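Local coordinates for cobalamin biosynthesis precorrin-6Y methylase (cbiE) (Archaeoglobus fulgidus, PDB 2BB3), which probably transfers methyl groups from S-adenosyl-L-methionine in adenosylcobalamin biosynthesis, as a precorrin-6Y methylase of the tetrapyrrole methylase family, at residues V93-G105 / I117-A129. Sequence-based numbering, arbitrary orientation.
Sequences VISTGDPMVAGLG and IKIEPAISSVQVA. With SAH (S-adenosyl-L-homocysteine), chain C.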
loop_
_atom_site.group_PDB
_atom_site.type_symbol
_atom_site.label_atom_id
_atom_site.label_comp_id
_atom_site.label_asym_id
_atom_site.label_seq_id
_atom_site.Cartn_x
_atom_site.Cartn_y
_atom_site.Cartn_z
ATOM N N VAL A 93 16.338 9.939 2.206
ATOM C CA VAL A 93 16.443 9.256 0.943
ATOM C C VAL A 93 15.004 9.148 0.503
ATOM O O VAL A 93 14.146 8.706 1.269
ATOM C CB VAL A 93 17.037 7.841 1.090
ATOM C CG1 VAL A 93 17.133 7.166 -0.275
ATOM C CG2 VAL A 93 18.419 7.911 1.733
ATOM N N ILE A 94 14.737 9.575 -0.724
ATOM C CA ILE A 94 13.402 9.520 -1.268
ATOM C C ILE A 94 13.355 8.381 -2.264
ATOM O O ILE A 94 14.205 8.277 -3.140
ATOM C CB ILE A 94 13.035 10.820 -1.989
ATOM C CG1 ILE A 94 13.140 11.995 -1.017
ATOM C CG2 ILE A 94 11.614 10.718 -2.537
ATOM C CD1 ILE A 94 12.712 13.333 -1.640
ATOM N N SER A 95 12.370 7.509 -2.101
ATOM C CA SER A 95 12.191 6.366 -2.984
ATOM C C SER A 95 10.946 6.656 -3.796
ATOM O O SER A 95 10.056 7.356 -3.311
ATOM C CB SER A 95 11.964 5.101 -2.140
ATOM O OG SER A 95 11.599 4.007 -2.946
ATOM N N THR A 96 10.870 6.158 -5.026
ATOM C CA THR A 96 9.651 6.383 -5.801
ATOM C C THR A 96 8.536 5.593 -5.143
ATOM O O THR A 96 8.781 4.548 -4.531
ATOM C CB THR A 96 9.748 5.888 -7.241
ATOM O OG1 THR A 96 10.278 4.562 -7.243
ATOM C CG2 THR A 96 10.606 6.815 -8.077
ATOM N N GLY A 97 7.319 6.101 -5.272
ATOM C CA GLY A 97 6.168 5.461 -4.672
ATOM C C GLY A 97 6.314 5.188 -3.185
ATOM O O GLY A 97 6.553 6.093 -2.388
ATOM N N ASP A 98 6.173 3.917 -2.827
ATOM C CA ASP A 98 6.242 3.445 -1.443
ATOM C C ASP A 98 7.593 2.741 -1.312
ATOM O O ASP A 98 7.942 1.900 -2.156
ATOM C CB ASP A 98 5.086 2.469 -1.226
ATOM C CG ASP A 98 4.865 2.111 0.222
ATOM O OD1 ASP A 98 5.482 2.716 1.111
ATOM O OD2 ASP A 98 4.042 1.214 0.473
ATOM N N PRO A 99 8.374 3.068 -0.259
ATOM C CA PRO A 99 9.701 2.482 -0.009
ATOM C C PRO A 99 9.737 0.967 0.215
ATOM O O PRO A 99 10.703 0.302 -0.132
ATOM C CB PRO A 99 10.196 3.242 1.231
ATOM C CG PRO A 99 9.350 4.511 1.263
ATOM C CD PRO A 99 8.013 4.035 0.794
HETATM N N MSE A 100 8.686 0.421 0.801
HETATM C CA MSE A 100 8.649 -1.007 1.069
HETATM C C MSE A 100 7.874 -1.813 0.009
HETATM O O MSE A 100 7.178 -2.773 0.330
HETATM C CB MSE A 100 8.077 -1.256 2.462
HETATM C CG MSE A 100 9.046 -0.928 3.624
HETATM SE SE MSE A 100 10.713 -1.995 3.586
HETATM C CE MSE A 100 11.849 -0.609 2.853
ATOM N N VAL A 101 7.956 -1.370 -1.244
ATOM C CA VAL A 101 7.360 -2.093 -2.362
ATOM C C VAL A 101 8.477 -2.155 -3.407
ATOM O O VAL A 101 8.807 -1.141 -4.029
ATOM C CB VAL A 101 6.145 -1.363 -3.017
ATOM C CG1 VAL A 101 5.739 -2.107 -4.276
ATOM C CG2 VAL A 101 4.971 -1.273 -2.043
ATOM N N ALA A 102 9.066 -3.336 -3.576
ATOM C CA ALA A 102 10.151 -3.526 -4.531
ATOM C C ALA A 102 11.173 -2.446 -4.260
ATOM O O ALA A 102 11.736 -1.856 -5.187
ATOM C CB ALA A 102 9.639 -3.403 -5.946
ATOM N N GLY A 103 11.392 -2.169 -2.982
ATOM C CA GLY A 103 12.322 -1.112 -2.633
ATOM C C GLY A 103 13.703 -1.561 -2.195
ATOM O O GLY A 103 14.265 -2.534 -2.708
ATOM N N LEU A 104 14.235 -0.836 -1.222
ATOM C CA LEU A 104 15.563 -1.075 -0.703
ATOM C C LEU A 104 15.634 -2.148 0.378
ATOM O O LEU A 104 16.710 -2.532 0.789
ATOM C CB LEU A 104 16.132 0.245 -0.153
ATOM C CG LEU A 104 16.327 1.357 -1.194
ATOM C CD1 LEU A 104 16.846 2.614 -0.510
ATOM C CD2 LEU A 104 17.290 0.901 -2.295
ATOM N N GLY A 105 14.491 -2.634 0.837
ATOM C CA GLY A 105 14.477 -3.640 1.889
ATOM C C GLY A 105 15.590 -4.677 1.829
ATOM O O GLY A 105 16.344 -4.856 2.791
ATOM N N ILE A 117 17.633 3.294 10.664
ATOM C CA ILE A 117 16.885 3.763 9.523
ATOM C C ILE A 117 15.383 3.664 9.809
ATOM O O ILE A 117 14.914 2.693 10.390
ATOM C CB ILE A 117 17.284 3.014 8.206
ATOM C CG1 ILE A 117 16.105 2.234 7.657
ATOM C CG2 ILE A 117 18.515 2.152 8.415
ATOM C CD1 ILE A 117 15.167 3.118 6.903
ATOM N N LYS A 118 14.654 4.710 9.433
ATOM C CA LYS A 118 13.209 4.771 9.612
ATOM C C LYS A 118 12.537 4.985 8.248
ATOM O O LYS A 118 13.015 5.780 7.417
ATOM C CB LYS A 118 12.825 5.901 10.585
ATOM C CG LYS A 118 13.025 5.527 12.063
ATOM C CD LYS A 118 12.999 6.740 13.008
ATOM C CE LYS A 118 11.572 7.204 13.297
ATOM N NZ LYS A 118 11.529 8.423 14.171
ATOM N N ILE A 119 11.435 4.274 8.028
ATOM C CA ILE A 119 10.708 4.343 6.781
ATOM C C ILE A 119 9.420 5.148 6.884
ATOM O O ILE A 119 8.651 4.976 7.824
ATOM C CB ILE A 119 10.305 2.918 6.303
ATOM C CG1 ILE A 119 11.525 1.989 6.300
ATOM C CG2 ILE A 119 9.616 3.004 4.941
ATOM C CD1 ILE A 119 12.626 2.417 5.387
ATOM N N GLU A 120 9.200 6.043 5.925
ATOM C CA GLU A 120 7.952 6.796 5.864
ATOM C C GLU A 120 7.241 6.339 4.594
ATOM O O GLU A 120 7.725 6.589 3.497
ATOM C CB GLU A 120 8.170 8.307 5.774
ATOM C CG GLU A 120 6.849 9.121 5.796
ATOM C CD GLU A 120 6.027 8.832 7.050
ATOM O OE1 GLU A 120 6.640 8.486 8.082
ATOM O OE2 GLU A 120 4.781 8.950 7.017
ATOM N N PRO A 121 6.075 5.680 4.733
ATOM C CA PRO A 121 5.247 5.159 3.630
ATOM C C PRO A 121 4.693 6.220 2.695
ATOM O O PRO A 121 4.510 7.358 3.079
ATOM C CB PRO A 121 4.089 4.468 4.342
ATOM C CG PRO A 121 4.576 4.254 5.750
ATOM C CD PRO A 121 5.403 5.466 6.028
ATOM N N ALA A 122 4.412 5.831 1.456
ATOM C CA ALA A 122 3.796 6.737 0.491
ATOM C C ALA A 122 2.906 5.856 -0.393
ATOM O O ALA A 122 2.898 4.645 -0.230
ATOM C CB ALA A 122 4.865 7.442 -0.344
ATOM N N ILE A 123 2.181 6.446 -1.332
ATOM C CA ILE A 123 1.316 5.668 -2.204
ATOM C C ILE A 123 2.078 5.016 -3.357
ATOM O O ILE A 123 2.794 5.677 -4.105
ATOM C CB ILE A 123 0.151 6.561 -2.681
ATOM C CG1 ILE A 123 -0.797 6.736 -1.470
ATOM C CG2 ILE A 123 -0.575 5.946 -3.888
ATOM C CD1 ILE A 123 -1.632 7.923 -1.536
ATOM N N SER A 124 1.941 3.697 -3.467
ATOM C CA SER A 124 2.656 2.936 -4.482
ATOM C C SER A 124 1.889 2.737 -5.770
ATOM O O SER A 124 0.674 2.920 -5.818
ATOM C CB SER A 124 3.055 1.562 -3.931
ATOM O OG SER A 124 1.916 0.774 -3.675
ATOM N N SER A 125 2.610 2.344 -6.814
ATOM C CA SER A 125 1.989 2.112 -8.105
ATOM C C SER A 125 1.062 0.917 -7.918
ATOM O O SER A 125 0.071 0.748 -8.647
ATOM C CB SER A 125 3.053 1.832 -9.174
ATOM O OG SER A 125 3.888 0.749 -8.811
ATOM N N VAL A 126 1.392 0.085 -6.941
ATOM C CA VAL A 126 0.566 -1.063 -6.632
ATOM C C VAL A 126 -0.804 -0.579 -6.171
ATOM O O VAL A 126 -1.830 -1.080 -6.629
ATOM C CB VAL A 126 1.210 -1.961 -5.541
ATOM C CG1 VAL A 126 0.118 -2.880 -4.905
ATOM C CG2 VAL A 126 2.312 -2.817 -6.176
ATOM N N GLN A 127 -0.828 0.404 -5.284
ATOM C CA GLN A 127 -2.099 0.942 -4.809
ATOM C C GLN A 127 -2.894 1.619 -5.908
ATOM O O GLN A 127 -4.123 1.475 -5.984
ATOM C CB GLN A 127 -1.865 1.953 -3.684
ATOM C CG GLN A 127 -1.565 1.327 -2.346
ATOM C CD GLN A 127 -1.034 2.335 -1.372
ATOM O OE1 GLN A 127 0.153 2.663 -1.400
ATOM N NE2 GLN A 127 -1.915 2.865 -0.517
ATOM N N VAL A 128 -2.200 2.372 -6.756
ATOM C CA VAL A 128 -2.892 3.058 -7.840
ATOM C C VAL A 128 -3.527 2.029 -8.783
ATOM O O VAL A 128 -4.676 2.200 -9.182
ATOM C CB VAL A 128 -1.917 4.003 -8.593
ATOM C CG1 VAL A 128 -2.562 4.569 -9.838
ATOM C CG2 VAL A 128 -1.498 5.141 -7.661
ATOM N N ALA A 129 -2.801 0.953 -9.103
ATOM C CA ALA A 129 -3.334 -0.093 -9.992
ATOM C C ALA A 129 -4.552 -0.793 -9.365
ATOM O O ALA A 129 -5.573 -1.013 -10.018
ATOM C CB ALA A 129 -2.233 -1.146 -10.321
HETATM N N SAH C . 8.555 1.912 -4.912
HETATM C CA SAH C . 7.747 1.885 -6.064
HETATM C CB SAH C . 8.136 0.742 -6.999
HETATM C CG SAH C . 9.532 0.576 -7.584
HETATM S SD SAH C . 9.966 -0.953 -8.369
HETATM C C SAH C . 6.328 1.889 -5.624
HETATM O O SAH C . 5.625 2.090 -6.532
HETATM O OXT SAH C . 6.008 1.671 -4.487
HETATM C "C5'" SAH C . 9.608 -0.190 -9.924
HETATM C "C4'" SAH C . 8.423 -0.781 -10.667
HETATM O "O4'" SAH C . 7.203 -0.323 -10.233
HETATM C "C3'" SAH C . 8.440 -0.670 -12.161
HETATM O "O3'" SAH C . 9.223 -1.596 -12.787
HETATM C "C2'" SAH C . 6.994 -0.844 -12.455
HETATM O "O2'" SAH C . 6.653 -2.150 -12.632
HETATM C "C1'" SAH C . 6.303 -0.327 -11.245
HETATM N N9 SAH C . 5.883 1.040 -11.440
HETATM C C8 SAH C . 6.408 2.072 -10.855
HETATM N N7 SAH C . 5.797 3.159 -11.172
HETATM C C5 SAH C . 4.853 2.844 -11.973
HETATM C C6 SAH C . 3.912 3.596 -12.593
HETATM N N6 SAH C . 3.832 4.872 -12.479
HETATM N N1 SAH C . 3.037 2.983 -13.363
HETATM C C2 SAH C . 3.094 1.658 -13.527
HETATM N N3 SAH C . 4.010 0.952 -12.907
HETATM C C4 SAH C . 4.889 1.523 -12.149
HETATM O O HOH W 1 2.267 0.319 -0.934
#
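D98 meets A122 where two loops at the ends of parallel strands 91-95 and 116-120 come together, in the cofactor cleft of a tetrapyrrole methylase fold. With CG anti to the backbone N (chi1 -169°), the D98 carboxylate reaches the backbone of A122, where OD1 receives a weak but fairly straight bond from A122 N (3.3 Å). CB of D98 lies 3.5 Å from CB of S124. G97 brings its carbonyl tightly against the A122 methyl, O to CB 3.0 Å; its positive phi suits a residue without a side chain, and a CB here would run into the SAH carboxylate carbon.

Together the two segments grip the amino acid end of SAH. Its amine bonds to the carbonyls of T96, D98 and V101. Its carboxylate is shared: OXT takes D98 N at 2.8 Å, while the other oxygen takes S125 N at 3.0 Å and S125 OG, at the start of helix 125-133. V101 packs CG1 against CG2 of V126 at 4.0 Å and CG2 against CB of S124.

Farther from the ligand, P99 slides past I119, CB to CG2 3.8 Å, and the selenomethionine M100 crosses the same isoleucine at about a right angle, its CE near CD1. An alanine in place of D98 would probably leave A122 N-H without its carboxylate acceptor, and with it the one hydrogen bond that ties the two segments directly. Q127 of the second subunit also reaches D98 OD2, weakly.

Behind this shell, S124 and Q127 form a capping box: S124 OG accepts from Q127 N, and S124 N donates to Q127 OE1 at 2.9 Å, approaching from above the carbonyl plane, 35° out of it.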